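Local atomic coordinates of female germline-specific tumor suppressor gld-1 (Caenorhabditis elegans, PDB entry 3K6T), a protein that binds the consensus 5'-UACUCAU-3' in target mRNAs as a homodimer, repressing translation of the Notch receptor homolog glp-1 in the embryo. Residues A[8-13]-A[39-44]. Sequence-based numbering, arbitrary orientation.
Sequences EYLADL and GRVRVA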
ATOM      1  N   GLU A   8     -16.022  -4.153  -2.398  1.00 29.02           N
ATOM      2  CA  GLU A   8     -15.694  -4.812  -1.136  1.00 34.03           C
ATOM      3  C   GLU A   8     -14.228  -4.598  -0.747  1.00 33.93           C
ATOM      4  O   GLU A   8     -13.911  -4.338   0.414  1.00 33.01           O
ATOM      5  CB  GLU A   8     -16.004  -6.312  -1.211  1.00 42.68           C
ATOM      6  N   TYR A   9     -13.336  -4.727  -1.722  1.00 34.11           N
ATOM      7  CA  TYR A   9     -11.916  -4.463  -1.498  1.00 34.69           C
ATOM      8  C   TYR A   9     -11.687  -3.035  -0.995  1.00 31.52           C
ATOM      9  O   TYR A   9     -10.933  -2.814  -0.041  1.00 27.51           O
ATOM     10  CB  TYR A   9     -11.139  -4.701  -2.787  1.00 30.59           C
ATOM     11  CG  TYR A   9      -9.645  -4.479  -2.691  1.00 34.20           C
ATOM     12  CD1 TYR A   9      -8.892  -5.083  -1.690  1.00 28.54           C
ATOM     13  CD2 TYR A   9      -8.982  -3.694  -3.632  1.00 30.98           C
ATOM     14  CE1 TYR A   9      -7.524  -4.887  -1.616  1.00 33.34           C
ATOM     15  CE2 TYR A   9      -7.621  -3.497  -3.570  1.00 30.57           C
ATOM     16  CZ  TYR A   9      -6.894  -4.087  -2.560  1.00 33.07           C
ATOM     17  OH  TYR A   9      -5.534  -3.893  -2.509  1.00 33.91           O
ATOM     18  N   LEU A  10     -12.340  -2.074  -1.643  1.00 32.12           N
ATOM     19  CA  LEU A  10     -12.260  -0.669  -1.246  1.00 30.78           C
ATOM     20  C   LEU A  10     -12.697  -0.497   0.204  1.00 28.75           C
ATOM     21  O   LEU A  10     -12.061   0.218   0.986  1.00 23.44           O
ATOM     22  CB  LEU A  10     -13.154   0.189  -2.155  1.00 27.16           C
ATOM     23  CG  LEU A  10     -13.153   1.700  -1.924  1.00 30.26           C
ATOM     24  CD1 LEU A  10     -11.733   2.251  -1.971  1.00 33.97           C
ATOM     25  CD2 LEU A  10     -14.039   2.424  -2.939  1.00 32.39           C
ATOM     26  N   ALA A  11     -13.812  -1.135   0.548  1.00 30.39           N
ATOM     27  CA  ALA A  11     -14.323  -1.109   1.909  1.00 33.90           C
ATOM     28  C   ALA A  11     -13.283  -1.639   2.895  1.00 31.44           C
ATOM     29  O   ALA A  11     -13.074  -1.057   3.956  1.00 31.46           O
ATOM     30  CB  ALA A  11     -15.611  -1.916   2.003  1.00 38.32           C
ATOM     31  N   ASP A  12     -12.634  -2.744   2.544  1.00 32.32           N
ATOM     32  CA  ASP A  12     -11.606  -3.319   3.409  1.00 30.46           C
ATOM     33  C   ASP A  12     -10.445  -2.345   3.614  1.00 26.78           C
ATOM     34  O   ASP A  12      -9.959  -2.176   4.731  1.00 28.02           O
ATOM     35  CB  ASP A  12     -11.094  -4.649   2.845  1.00 35.70           C
ATOM     36  CG  ASP A  12     -12.094  -5.786   3.020  1.00 46.97           C
ATOM     37  OD1 ASP A  12     -12.977  -5.673   3.897  1.00 38.47           O
ATOM     38  OD2 ASP A  12     -11.996  -6.792   2.283  1.00 54.77           O
ATOM     39  N   LEU A  13     -10.010  -1.698   2.538  1.00 24.48           N
ATOM     40  CA  LEU A  13      -8.894  -0.753   2.630  1.00 24.20           C
ATOM     41  C   LEU A  13      -9.260   0.419   3.522  1.00 26.20           C
ATOM     42  O   LEU A  13      -8.475   0.849   4.371  1.00 24.11           O
ATOM     43  CB  LEU A  13      -8.507  -0.230   1.243  1.00 20.06           C
ATOM     44  CG  LEU A  13      -8.048  -1.250   0.204  1.00 22.93           C
ATOM     45  CD1 LEU A  13      -7.894  -0.546  -1.135  1.00 23.81           C
ATOM     46  CD2 LEU A  13      -6.744  -1.928   0.617  1.00 25.06           C
ATOM     47  N   GLY A  39      -6.774   5.253  -3.812  1.00 26.32           N
ATOM     48  CA  GLY A  39      -6.879   6.086  -4.999  1.00 30.07           C
ATOM     49  C   GLY A  39      -6.979   5.278  -6.280  1.00 24.69           C
ATOM     50  O   GLY A  39      -7.845   5.531  -7.112  1.00 27.62           O
ATOM     51  N   ARG A  40      -6.105   4.291  -6.431  1.00 26.01           N
ATOM     52  CA  ARG A  40      -6.102   3.444  -7.619  1.00 27.65           C
ATOM     53  C   ARG A  40      -7.405   2.647  -7.775  1.00 30.83           C
ATOM     54  O   ARG A  40      -7.915   2.488  -8.881  1.00 28.56           O
ATOM     55  CB  ARG A  40      -4.914   2.484  -7.593  1.00 29.28           C
ATOM     56  CG  ARG A  40      -4.855   1.570  -8.818  1.00 31.71           C
ATOM     57  CD  ARG A  40      -3.825   0.455  -8.642  1.00 39.65           C
ATOM     58  NE  ARG A  40      -4.268  -0.575  -7.700  1.00 41.68           N
ATOM     59  CZ  ARG A  40      -5.142  -1.532  -7.996  1.00 47.18           C
ATOM     60  NH1 ARG A  40      -5.684  -1.595  -9.208  1.00 40.29           N
ATOM     61  NH2 ARG A  40      -5.483  -2.426  -7.077  1.00 52.78           N
ATOM     62  N   VAL A  41      -7.917   2.128  -6.666  1.00 27.88           N
ATOM     63  CA  VAL A  41      -9.160   1.364  -6.675  1.00 26.80           C
ATOM     64  C   VAL A  41     -10.375   2.247  -7.012  1.00 24.54           C
ATOM     65  O   VAL A  41     -11.247   1.842  -7.771  1.00 27.19           O
ATOM     66  CB  VAL A  41      -9.391   0.650  -5.324  1.00 28.13           C
ATOM     67  CG1 VAL A  41     -10.769  -0.022  -5.300  1.00 23.45           C
ATOM     68  CG2 VAL A  41      -8.311  -0.378  -5.090  1.00 27.78           C
ATOM     69  N   ARG A  42     -10.433   3.443  -6.438  1.00 23.82           N
ATOM     70  CA  ARG A  42     -11.507   4.375  -6.767  1.00 33.62           C
ATOM     71  C   ARG A  42     -11.478   4.732  -8.253  1.00 27.07           C
ATOM     72  O   ARG A  42     -12.513   4.775  -8.911  1.00 27.20           O
ATOM     73  CB  ARG A  42     -11.399   5.651  -5.931  1.00 29.95           C
ATOM     74  CG  ARG A  42     -11.701   5.474  -4.450  1.00 32.16           C
ATOM     75  CD  ARG A  42     -11.878   6.840  -3.798  1.00 38.54           C
ATOM     76  NE  ARG A  42     -11.771   6.805  -2.342  1.00 45.03           N
ATOM     77  CZ  ARG A  42     -12.788   6.563  -1.520  1.00 60.20           C
ATOM     78  NH1 ARG A  42     -13.998   6.316  -2.010  1.00 63.13           N
ATOM     79  NH2 ARG A  42     -12.591   6.563  -0.206  1.00 57.61           N
ATOM     80  N   VAL A  43     -10.286   4.988  -8.775  1.00 26.80           N
ATOM     81  CA  VAL A  43     -10.139   5.315 -10.191  1.00 34.67           C
ATOM     82  C   VAL A  43     -10.583   4.141 -11.059  1.00 33.98           C
ATOM     83  O   VAL A  43     -11.317   4.323 -12.038  1.00 32.15           O
ATOM     84  CB  VAL A  43      -8.691   5.725 -10.547  1.00 32.35           C
ATOM     85  CG1 VAL A  43      -8.494   5.756 -12.065  1.00 35.33           C
ATOM     86  CG2 VAL A  43      -8.367   7.073  -9.941  1.00 33.71           C
ATOM     87  N   ALA A  44     -10.153   2.937 -10.689  1.00 28.05           N
ATOM     88  CA  ALA A  44     -10.532   1.732 -11.424  1.00 33.11           C
ATOM     89  C   ALA A  44     -12.044   1.509 -11.419  1.00 28.92           C
ATOM     90  O   ALA A  44     -12.626   1.140 -12.437  1.00 31.57           O
ATOM     91  CB  ALA A  44      -9.810   0.502 -10.864  1.00 33.22           C
TER
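V41 pushes its two methyl groups between Y9, L10 and L13. CG2 makes the closest approach, 3.5 Å from CE2 of Y9 and coming obliquely to the ring; CD1 of L13 lies 4.0 Å from that same V41 methyl. The other branch, CG1, rests 4.0 Å from CB of L10 and 4.1 Å from CD1 of L10, the two side chains sliding past each other in opposite directions. With CG1 of V41 anti to its backbone N (chi1 174°), CG2 is left anti to the carbonyl carbon, and the fork spreads over all three neighbours. Farther out, L10 crosses R42 at about a right angle: CD2 of L10 is 4.0 Å from NH1 of R42, and its CD1 sits over one face of the guanidinium. An alanine in place of L10 takes away both CD methyls, which would probably open a gap beside CG1 of V41 and leave the R42 guanidinium without the apolar group over its face.

Within the first helix, CD1 of L13 also lies 3.8 Å above the plane of the Y9 ring, toward its rim. The ring stacks on H3, while its hydroxyl hydrogen-bonds E37 and, across the dimer, R32 of the second subunit. E37 also forms a salt bridge with R40, whose NH2 is 4.2 Å from CE2 of Y9.

Segments 8-13 and 39-44 run nearly antiparallel (156°), on the two helices, 7-20 and 28-49, that form the helix-turn-helix of the Qua1 homodimerization domain. No hydrogen bond joins the two segments: apolar side chains hold them together, while the polar end of Y9 links this hairpin to its partner subunit.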